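Local coordinates for uncharacterized protein lp_2219 (Lactobacillus plantarum, PDB 3HFQ) that is of unknown function but belongs to the seven-bladed beta-propeller lactonase family, consistent with a role in the hydrolysis of a lactone or a related substrate, at residues Y90-E95 against Y145-P150; D151-V156 against V164-V169; S179-E184 against G221-L226. The protein carries 1 engineered substitution. All coordinates share one frame; numbering follows the deposited sequence.

Contact 1. Residues Y90-E95 against Y145-P150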
loop_
_atom_site.group_PDB
_atom_site.type_symbol
_atom_site.label_atom_id
_atom_site.label_comp_id
_atom_site.label_asym_id
_atom_site.label_seq_id
_atom_site.Cartn_x
_atom_site.Cartn_y
_atom_site.Cartn_z
ATOM N N TYR A 90 -7.658 0.041 0.353
ATOM C CA TYR A 90 -6.579 -0.888 0.677
ATOM C C TYR A 90 -7.181 -2.269 0.894
ATOM O O TYR A 90 -8.335 -2.388 1.303
ATOM C CB TYR A 90 -5.872 -0.436 1.960
ATOM C CG TYR A 90 -4.595 -1.186 2.298
ATOM C CD1 TYR A 90 -3.380 -0.830 1.712
ATOM C CD2 TYR A 90 -4.599 -2.242 3.213
ATOM C CE1 TYR A 90 -2.199 -1.497 2.032
ATOM C CE2 TYR A 90 -3.421 -2.924 3.539
ATOM C CZ TYR A 90 -2.226 -2.544 2.944
ATOM O OH TYR A 90 -1.054 -3.196 3.266
ATOM N N VAL A 91 -6.401 -3.307 0.613
ATOM C CA VAL A 91 -6.853 -4.684 0.806
ATOM C C VAL A 91 -5.640 -5.554 1.129
ATOM O O VAL A 91 -4.572 -5.369 0.550
ATOM C CB VAL A 91 -7.594 -5.221 -0.458
ATOM C CG1 VAL A 91 -6.672 -5.206 -1.671
ATOM C CG2 VAL A 91 -8.132 -6.622 -0.193
ATOM N N ALA A 92 -5.798 -6.478 2.075
ATOM C CA ALA A 92 -4.704 -7.369 2.469
ATOM C C ALA A 92 -5.220 -8.763 2.818
ATOM O O ALA A 92 -6.396 -8.933 3.145
ATOM C CB ALA A 92 -3.954 -6.781 3.665
ATOM N N VAL A 93 -4.333 -9.755 2.761
ATOM C CA VAL A 93 -4.702 -11.134 3.070
ATOM C C VAL A 93 -4.033 -11.657 4.345
ATOM O O VAL A 93 -2.847 -11.415 4.580
ATOM C CB VAL A 93 -4.327 -12.092 1.901
ATOM C CG1 VAL A 93 -4.565 -13.545 2.311
ATOM C CG2 VAL A 93 -5.160 -11.762 0.660
ATOM N N ASP A 94 -4.812 -12.363 5.162
ATOM C CA ASP A 94 -4.326 -12.977 6.397
ATOM C C ASP A 94 -4.292 -14.470 6.073
ATOM O O ASP A 94 -5.330 -15.132 6.089
ATOM C CB ASP A 94 -5.312 -12.724 7.544
ATOM C CG ASP A 94 -4.777 -13.179 8.891
ATOM O OD1 ASP A 94 -4.041 -14.186 8.930
ATOM O OD2 ASP A 94 -5.102 -12.536 9.913
ATOM N N GLU A 95 -3.112 -14.998 5.764
ATOM C CA GLU A 95 -2.989 -16.411 5.411
ATOM C C GLU A 95 -3.411 -17.372 6.513
ATOM O O GLU A 95 -4.216 -18.267 6.280
ATOM C CB GLU A 95 -1.552 -16.741 4.995
ATOM C CG GLU A 95 -1.131 -16.196 3.639
ATOM C CD GLU A 95 -1.913 -16.797 2.483
ATOM O OE1 GLU A 95 -2.509 -17.882 2.655
ATOM O OE2 GLU A 95 -1.921 -16.188 1.393
ATOM N N TYR A 145 -5.374 2.018 5.660
ATOM C CA TYR A 145 -4.491 0.869 5.789
ATOM C C TYR A 145 -5.022 -0.094 6.839
ATOM O O TYR A 145 -5.438 0.323 7.923
ATOM C CB TYR A 145 -3.086 1.373 6.165
ATOM C CG TYR A 145 -2.019 0.315 6.384
ATOM C CD1 TYR A 145 -1.887 -0.333 7.613
ATOM C CD2 TYR A 145 -1.113 -0.003 5.372
ATOM C CE1 TYR A 145 -0.872 -1.273 7.828
ATOM C CE2 TYR A 145 -0.099 -0.946 5.577
ATOM C CZ TYR A 145 0.016 -1.572 6.807
ATOM O OH TYR A 145 1.010 -2.503 7.016
ATOM N N THR A 146 -5.026 -1.376 6.491
ATOM C CA THR A 146 -5.479 -2.437 7.384
ATOM C C THR A 146 -4.597 -3.651 7.112
ATOM O O THR A 146 -4.861 -4.421 6.189
ATOM C CB THR A 146 -6.949 -2.842 7.115
ATOM O OG1 THR A 146 -7.109 -3.161 5.727
ATOM C CG2 THR A 146 -7.900 -1.707 7.490
ATOM N N ASP A 147 -3.543 -3.817 7.901
ATOM C CA ASP A 147 -2.657 -4.954 7.701
ATOM C C ASP A 147 -2.096 -5.480 9.021
ATOM O O ASP A 147 -2.145 -4.798 10.044
ATOM C CB ASP A 147 -1.521 -4.584 6.739
ATOM C CG ASP A 147 -1.229 -5.692 5.738
ATOM O OD1 ASP A 147 -1.316 -6.878 6.124
ATOM O OD2 ASP A 147 -0.908 -5.383 4.570
ATOM N N LEU A 148 -1.555 -6.694 8.976
ATOM C CA LEU A 148 -1.030 -7.379 10.157
ATOM C C LEU A 148 0.255 -6.862 10.800
ATOM O O LEU A 148 1.167 -6.394 10.122
ATOM C CB LEU A 148 -0.846 -8.866 9.829
ATOM C CG LEU A 148 -2.113 -9.630 9.436
ATOM C CD1 LEU A 148 -1.738 -10.990 8.874
ATOM C CD2 LEU A 148 -3.026 -9.775 10.649
ATOM N N THR A 149 0.312 -6.969 12.125
ATOM C CA THR A 149 1.484 -6.561 12.891
ATOM C C THR A 149 2.329 -7.823 13.052
ATOM O O THR A 149 1.874 -8.919 12.735
ATOM C CB THR A 149 1.104 -6.054 14.305
ATOM O OG1 THR A 149 0.475 -7.112 15.036
ATOM C CG2 THR A 149 0.160 -4.864 14.219
ATOM N N PRO A 150 3.561 -7.688 13.564
ATOM C CA PRO A 150 4.438 -8.850 13.751
ATOM C C PRO A 150 3.807 -9.977 14.569
ATOM O O PRO A 150 4.074 -11.151 14.317
ATOM C CB PRO A 150 5.663 -8.246 14.439
ATOM C CG PRO A 150 5.717 -6.866 13.847
ATOM C CD PRO A 150 4.264 -6.442 13.923
HETATM O O HOH W 1 -0.967 -9.321 5.094
#

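Contact 2. Residues D151-V156 against V164-V169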
loop_
_atom_site.group_PDB
_atom_site.type_symbol
_atom_site.label_atom_id
_atom_site.label_comp_id
_atom_site.label_asym_id
_atom_site.label_seq_id
_atom_site.Cartn_x
_atom_site.Cartn_y
_atom_site.Cartn_z
ATOM N N ASP A 151 2.969 -9.621 15.542
ATOM C CA ASP A 151 2.320 -10.619 16.387
ATOM C C ASP A 151 0.881 -10.898 15.958
ATOM O O ASP A 151 0.055 -11.363 16.741
ATOM C CB ASP A 151 2.390 -10.198 17.863
ATOM C CG ASP A 151 1.720 -8.868 18.132
ATOM O OD1 ASP A 151 1.623 -8.037 17.203
ATOM O OD2 ASP A 151 1.309 -8.645 19.289
ATOM N N ASN A 152 0.608 -10.601 14.693
ATOM C CA ASN A 152 -0.683 -10.839 14.066
ATOM C C ASN A 152 -1.916 -10.097 14.561
ATOM O O ASN A 152 -3.032 -10.611 14.488
ATOM C CB ASN A 152 -0.941 -12.344 14.022
ATOM C CG ASN A 152 0.044 -13.060 13.118
ATOM O OD1 ASN A 152 0.043 -12.858 11.903
ATOM N ND2 ASN A 152 0.905 -13.880 13.706
ATOM N N ARG A 153 -1.710 -8.888 15.074
ATOM C CA ARG A 153 -2.827 -8.052 15.475
ATOM C C ARG A 153 -3.020 -7.244 14.186
ATOM O O ARG A 153 -2.262 -7.436 13.232
ATOM C CB ARG A 153 -2.446 -7.143 16.644
ATOM C CG ARG A 153 -2.052 -7.895 17.922
ATOM C CD ARG A 153 -1.732 -6.901 19.029
ATOM N NE ARG A 153 -0.931 -7.475 20.114
ATOM C CZ ARG A 153 -1.412 -7.872 21.289
ATOM N NH1 ARG A 153 -2.706 -7.770 21.557
ATOM N NH2 ARG A 153 -0.585 -8.349 22.215
ATOM N N LEU A 154 -4.010 -6.361 14.133
ATOM C CA LEU A 154 -4.241 -5.590 12.915
ATOM C C LEU A 154 -4.037 -4.099 13.126
ATOM O O LEU A 154 -4.686 -3.490 13.972
ATOM C CB LEU A 154 -5.664 -5.823 12.386
ATOM C CG LEU A 154 -5.971 -5.231 11.005
ATOM C CD1 LEU A 154 -5.368 -6.139 9.929
ATOM C CD2 LEU A 154 -7.489 -5.108 10.794
ATOM N N ALA A 155 -3.120 -3.521 12.360
ATOM C CA ALA A 155 -2.849 -2.094 12.442
ATOM C C ALA A 155 -3.797 -1.419 11.460
ATOM O O ALA A 155 -3.846 -1.791 10.287
ATOM C CB ALA A 155 -1.402 -1.810 12.067
ATOM N N VAL A 156 -4.553 -0.440 11.949
ATOM C CA VAL A 156 -5.524 0.286 11.133
ATOM C C VAL A 156 -5.216 1.780 11.229
ATOM O O VAL A 156 -5.237 2.354 12.313
ATOM C CB VAL A 156 -6.966 -0.006 11.628
ATOM C CG1 VAL A 156 -7.986 0.783 10.806
ATOM C CG2 VAL A 156 -7.249 -1.504 11.526
ATOM N N VAL A 164 -3.487 5.821 14.715
ATOM C CA VAL A 164 -3.092 4.496 14.268
ATOM C C VAL A 164 -3.637 3.534 15.312
ATOM O O VAL A 164 -3.186 3.516 16.461
ATOM C CB VAL A 164 -1.557 4.324 14.177
ATOM C CG1 VAL A 164 -1.232 2.907 13.718
ATOM C CG2 VAL A 164 -0.968 5.331 13.193
ATOM N N TYR A 165 -4.632 2.756 14.912
ATOM C CA TYR A 165 -5.248 1.789 15.802
ATOM C C TYR A 165 -4.601 0.419 15.653
ATOM O O TYR A 165 -4.070 0.076 14.596
ATOM C CB TYR A 165 -6.733 1.603 15.475
ATOM C CG TYR A 165 -7.620 2.811 15.657
ATOM C CD1 TYR A 165 -7.723 3.787 14.666
ATOM C CD2 TYR A 165 -8.396 2.951 16.804
ATOM C CE1 TYR A 165 -8.576 4.880 14.820
ATOM C CE2 TYR A 165 -9.248 4.034 16.969
ATOM C CZ TYR A 165 -9.342 4.991 15.972
ATOM O OH TYR A 165 -10.203 6.054 16.134
ATOM N N VAL A 166 -4.645 -0.354 16.728
ATOM C CA VAL A 166 -4.168 -1.723 16.698
ATOM C C VAL A 166 -5.351 -2.517 17.235
ATOM O O VAL A 166 -5.857 -2.222 18.319
ATOM C CB VAL A 166 -2.944 -1.958 17.591
ATOM C CG1 VAL A 166 -2.623 -3.452 17.630
ATOM C CG2 VAL A 166 -1.744 -1.195 17.036
ATOM N N TYR A 167 -5.801 -3.499 16.458
ATOM C CA TYR A 167 -6.939 -4.343 16.824
ATOM C C TYR A 167 -6.559 -5.811 16.929
ATOM O O TYR A 167 -5.718 -6.297 16.177
ATOM C CB TYR A 167 -8.032 -4.268 15.757
ATOM C CG TYR A 167 -8.820 -2.988 15.688
ATOM C CD1 TYR A 167 -9.950 -2.800 16.486
ATOM C CD2 TYR A 167 -8.469 -1.982 14.791
ATOM C CE1 TYR A 167 -10.709 -1.632 16.396
ATOM C CE2 TYR A 167 -9.217 -0.814 14.694
ATOM C CZ TYR A 167 -10.337 -0.649 15.493
ATOM O OH TYR A 167 -11.079 0.504 15.390
ATOM N N ASN A 168 -7.201 -6.518 17.853
ATOM C CA ASN A 168 -6.984 -7.948 17.981
ATOM C C ASN A 168 -8.013 -8.542 17.032
ATOM O O ASN A 168 -9.091 -7.972 16.854
ATOM C CB ASN A 168 -7.238 -8.413 19.412
ATOM C CG ASN A 168 -6.182 -7.907 20.369
ATOM O OD1 ASN A 168 -4.988 -7.997 20.085
ATOM N ND2 ASN A 168 -6.610 -7.373 21.507
ATOM N N VAL A 169 -7.684 -9.668 16.408
ATOM C CA VAL A 169 -8.596 -10.293 15.455
ATOM C C VAL A 169 -9.032 -11.668 15.942
ATOM O O VAL A 169 -8.206 -12.457 16.396
ATOM C CB VAL A 169 -7.918 -10.468 14.077
ATOM C CG1 VAL A 169 -8.945 -10.878 13.036
ATOM C CG2 VAL A 169 -7.217 -9.184 13.673
HETATM O O HOH W 2 -5.076 -10.601 17.287
#

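Contact 3. Residues S179-E184 against G221-L226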
loop_
_atom_site.group_PDB
_atom_site.type_symbol
_atom_site.label_atom_id
_atom_site.label_comp_id
_atom_site.label_asym_id
_atom_site.label_seq_id
_atom_site.Cartn_x
_atom_site.Cartn_y
_atom_site.Cartn_z
ATOM N N SER A 179 -5.122 -0.804 21.153
ATOM C CA SER A 179 -4.450 0.462 21.428
ATOM C C SER A 179 -4.695 1.472 20.323
ATOM O O SER A 179 -5.148 1.123 19.229
ATOM C CB SER A 179 -2.942 0.241 21.560
ATOM O OG SER A 179 -2.384 -0.163 20.313
ATOM N N VAL A 180 -4.387 2.730 20.611
ATOM C CA VAL A 180 -4.547 3.790 19.628
ATOM C C VAL A 180 -3.466 4.839 19.826
ATOM O O VAL A 180 -3.331 5.415 20.904
ATOM C CB VAL A 180 -5.942 4.461 19.727
ATOM C CG1 VAL A 180 -6.171 5.001 21.124
ATOM C CG2 VAL A 180 -6.052 5.581 18.696
ATOM N N LEU A 181 -2.679 5.057 18.779
ATOM C CA LEU A 181 -1.612 6.044 18.806
ATOM C C LEU A 181 -2.130 7.303 18.128
ATOM O O LEU A 181 -2.633 7.249 17.006
ATOM C CB LEU A 181 -0.388 5.524 18.045
ATOM C CG LEU A 181 0.755 6.521 17.840
ATOM C CD1 LEU A 181 1.452 6.809 19.170
ATOM C CD2 LEU A 181 1.734 5.953 16.828
ATOM N N THR A 182 -2.015 8.436 18.808
ATOM C CA THR A 182 -2.475 9.691 18.241
ATOM C C THR A 182 -1.277 10.501 17.776
ATOM O O THR A 182 -0.351 10.756 18.545
ATOM C CB THR A 182 -3.271 10.516 19.273
ATOM O OG1 THR A 182 -4.448 9.794 19.655
ATOM C CG2 THR A 182 -3.675 11.860 18.683
HETATM N N MSE A 183 -1.302 10.905 16.511
HETATM C CA MSE A 183 -0.215 11.688 15.944
HETATM C C MSE A 183 -0.499 13.179 16.039
HETATM O O MSE A 183 -1.641 13.586 16.247
HETATM C CB MSE A 183 -0.006 11.284 14.485
HETATM C CG MSE A 183 0.158 9.780 14.309
HETATM SE SE MSE A 183 1.878 9.148 14.916
HETATM C CE MSE A 183 1.802 9.571 16.798
ATOM N N GLU A 184 0.546 13.991 15.901
ATOM C CA GLU A 184 0.383 15.441 15.944
ATOM C C GLU A 184 -0.665 15.837 14.904
ATOM O O GLU A 184 -0.689 15.296 13.797
ATOM C CB GLU A 184 1.712 16.140 15.632
ATOM C CG GLU A 184 2.728 16.136 16.772
ATOM C CD GLU A 184 2.401 17.144 17.865
ATOM O OE1 GLU A 184 1.403 16.948 18.590
ATOM O OE2 GLU A 184 3.148 18.136 17.996
ATOM N N GLY A 221 1.022 -4.477 22.433
ATOM C CA GLY A 221 0.329 -4.273 21.174
ATOM C C GLY A 221 0.193 -2.781 20.927
ATOM O O GLY A 221 -0.774 -2.328 20.320
ATOM N N ALA A 222 1.172 -2.013 21.404
ATOM C CA ALA A 222 1.152 -0.563 21.252
ATOM C C ALA A 222 2.456 0.022 20.714
ATOM O O ALA A 222 3.489 -0.650 20.669
ATOM C CB ALA A 222 0.801 0.094 22.582
ATOM N N PHE A 223 2.390 1.296 20.333
ATOM C CA PHE A 223 3.521 2.021 19.766
ATOM C C PHE A 223 4.007 3.170 20.641
ATOM O O PHE A 223 3.300 3.646 21.536
ATOM C CB PHE A 223 3.130 2.652 18.423
ATOM C CG PHE A 223 2.800 1.673 17.339
ATOM C CD1 PHE A 223 3.810 1.027 16.635
ATOM C CD2 PHE A 223 1.476 1.451 16.967
ATOM C CE1 PHE A 223 3.507 0.184 15.570
ATOM C CE2 PHE A 223 1.164 0.607 15.906
ATOM C CZ PHE A 223 2.183 -0.025 15.205
ATOM N N THR A 224 5.220 3.621 20.334
ATOM C CA THR A 224 5.853 4.761 20.983
ATOM C C THR A 224 6.541 5.493 19.832
ATOM O O THR A 224 7.344 4.897 19.112
ATOM C CB THR A 224 6.924 4.342 22.016
ATOM O OG1 THR A 224 6.296 3.664 23.112
ATOM C CG2 THR A 224 7.654 5.575 22.553
ATOM N N GLN A 225 6.212 6.768 19.637
ATOM C CA GLN A 225 6.831 7.534 18.556
ATOM C C GLN A 225 8.283 7.836 18.918
ATOM O O GLN A 225 8.558 8.328 20.012
ATOM C CB GLN A 225 6.076 8.844 18.326
ATOM C CG GLN A 225 6.632 9.667 17.170
ATOM C CD GLN A 225 5.906 10.978 16.984
ATOM O OE1 GLN A 225 4.703 11.000 16.726
ATOM N NE2 GLN A 225 6.633 12.082 17.116
ATOM N N LEU A 226 9.204 7.545 18.002
ATOM C CA LEU A 226 10.629 7.776 18.246
ATOM C C LEU A 226 11.192 9.065 17.654
ATOM O O LEU A 226 11.924 9.798 18.322
ATOM C CB LEU A 226 11.440 6.592 17.716
ATOM C CG LEU A 226 11.691 5.397 18.639
ATOM C CD1 LEU A 226 10.646 5.313 19.745
ATOM C CD2 LEU A 226 11.717 4.139 17.791
HETATM O O HOH W 3 2.724 11.337 19.182
HETATM O O HOH W 4 3.294 13.158 15.652
#

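Contact 1. Residues Y90-E95 against Y145-P150
Y90 and Y145 both carry CG anti to the backbone N, with chi1 at -171° and 178°, and this starts the two phenol side chains off in the same direction, side by side. They meet obliquely, planes 36° apart. Y145 CD2 lies over one face of the Y90 ring, displaced toward its rim, and comes within 3.7 Å of Y90 CZ. The Y90 and D147 side chains cross at about a right angle, and Y90 OH donates to D147 OD2 at 2.6 Å, in the plane of the Y90 ring and on the anti lone pair of that oxygen. The other oxygen, D147 OD1, takes the backbone N of L148 at 2.9 Å, also on its anti side, while a water donates both to D147 OD1, at 2.7 Å, and to V93 O. A92 CB packs 3.5 Å from D147 OD2. At the edge of the Y90 ring, T146 O sits 3.4 Å from CE2; this buried carbonyl has no polar partner in the model. Farther along, L148 CD2 touches D94 OD2 at 3.5 Å, but that carboxylate is held chiefly by Y101 OH and R97. The segments are the innermost strands of neighbouring propeller blades, running nearly parallel near the centre of the fold, and H191 of the next blade meets both tyrosine rings. With a hydroxyl on one oxygen and a backbone N-H and a water on the other, the D147 carboxylate is fixed in rotation, and it links the two blades through side chain and solvent.

Contact 2. Residues D151-V156 against V164-V169
R153 and N168 lie side by side and point the same way, their guanidinium and amide planes 48° apart. R153 runs extended from CG to NE; beyond it, NH1 lies 2.7 Å from N168 OD1, on a lone pair in the carbonyl plane of the amide. The hydrogen bond is rather bent, 134° at the hydrogen, and OD1 lies somewhat out of the guanidinium plane. NE turns instead to D151 OD2, a salt bridge of 2.7 Å made on the syn side of the carboxylate, though well out of its plane. The aliphatic part of the arginine passes V166, whose CG1 is 3.8 Å from R153 CB. On the face of the sheet that carries L154, V156, Y165 and Y167, the V156 and Y167 side chains cross obliquely, V156 CG2 reaching Y167 CD2 at 3.5 Å, while L154 CB touches V169 CG2 at 3.9 Å. Beneath these side chains is an antiparallel hairpin, the two middle strands of one propeller blade. L154 with Y167 and V156 with Y165 are hydrogen-bonded pairs; A155 with V166 between them is a non-hydrogen-bonded pair. R153 NH2 also donates to T218 O, and N168 ND2 to Q178 OE1. The guanidinium is therefore gripped from three nitrogens, and the D151 carboxylate would be expected to offset part of its charge where the hairpin meets the following blade.

Contact 3. Residues S179-E184 against G221-L226
S179 and G221 meet where the outermost strands of two consecutive blades of the beta-propeller face each other, the touching parts of which run in nearly the same direction, 16° apart end to end. The serine side chain is short enough to follow atom by atom. Its CB already touches the other blade, 3.6 Å from G221 O and 3.9 Å from A222 CB. With chi1 at 66°, OG sits between the backbone N and the carbonyl carbon, and from there it donates to G221 O at 2.7 Å; it is tilted from the plane of that carbonyl and also lies 3.7 Å from A222 CA. The accepting carbonyl belongs to a G1 beta bulge, formed by G221 and A222 against strand 210-217, and G221 has the positive phi usual at that position. The next pair pointing at each other between the blades is apolar: L181 and F223 cross at about a right angle, and L181 CD2 rests 3.9 Å from F223 CB, set obliquely to the phenyl ring. The F223 side chain also touches V166 of the 143-182 blade and A201 and L214 of its own, and its ring meets that of Y216. At the far end stand selenomethionine M183, bent at both its second and third torsions, and Q225, extended beyond CG. They cross at a slant, and the M183 methyl CE closes to 3.2 Å from Q225 OE1. The same amide oxygen receives two waters, one of which also donates to T182 O, so solvent carries the polar contact between the blades here. The other water stands between a donor and an acceptor: it accepts from E184 N at 2.9 Å and donates to Q225 OE1 at 2.8 Å.

In the fold
From the N terminus, contact 1 comes first: it closes a loop of 49 residues, made of the rest of the 90-128 blade and the connection onward, by setting strand 90-94 beside strand 143-148. Contact 2 follows as a tight hairpin within the 143-182 blade, and contact 3 then bridges 36 residues to reach the outermost strand of the 189-230 blade. The three lie in series, none nested and none crossing. Strands 143-148, 154-158, 163-169 and 175-182 are successive neighbours in one sheet, joined by probable hydrogen bonds such as D147 O to A155 N and V166 N to S179 O. One blade is thus tied to its predecessor near the centre and its successor near the periphery.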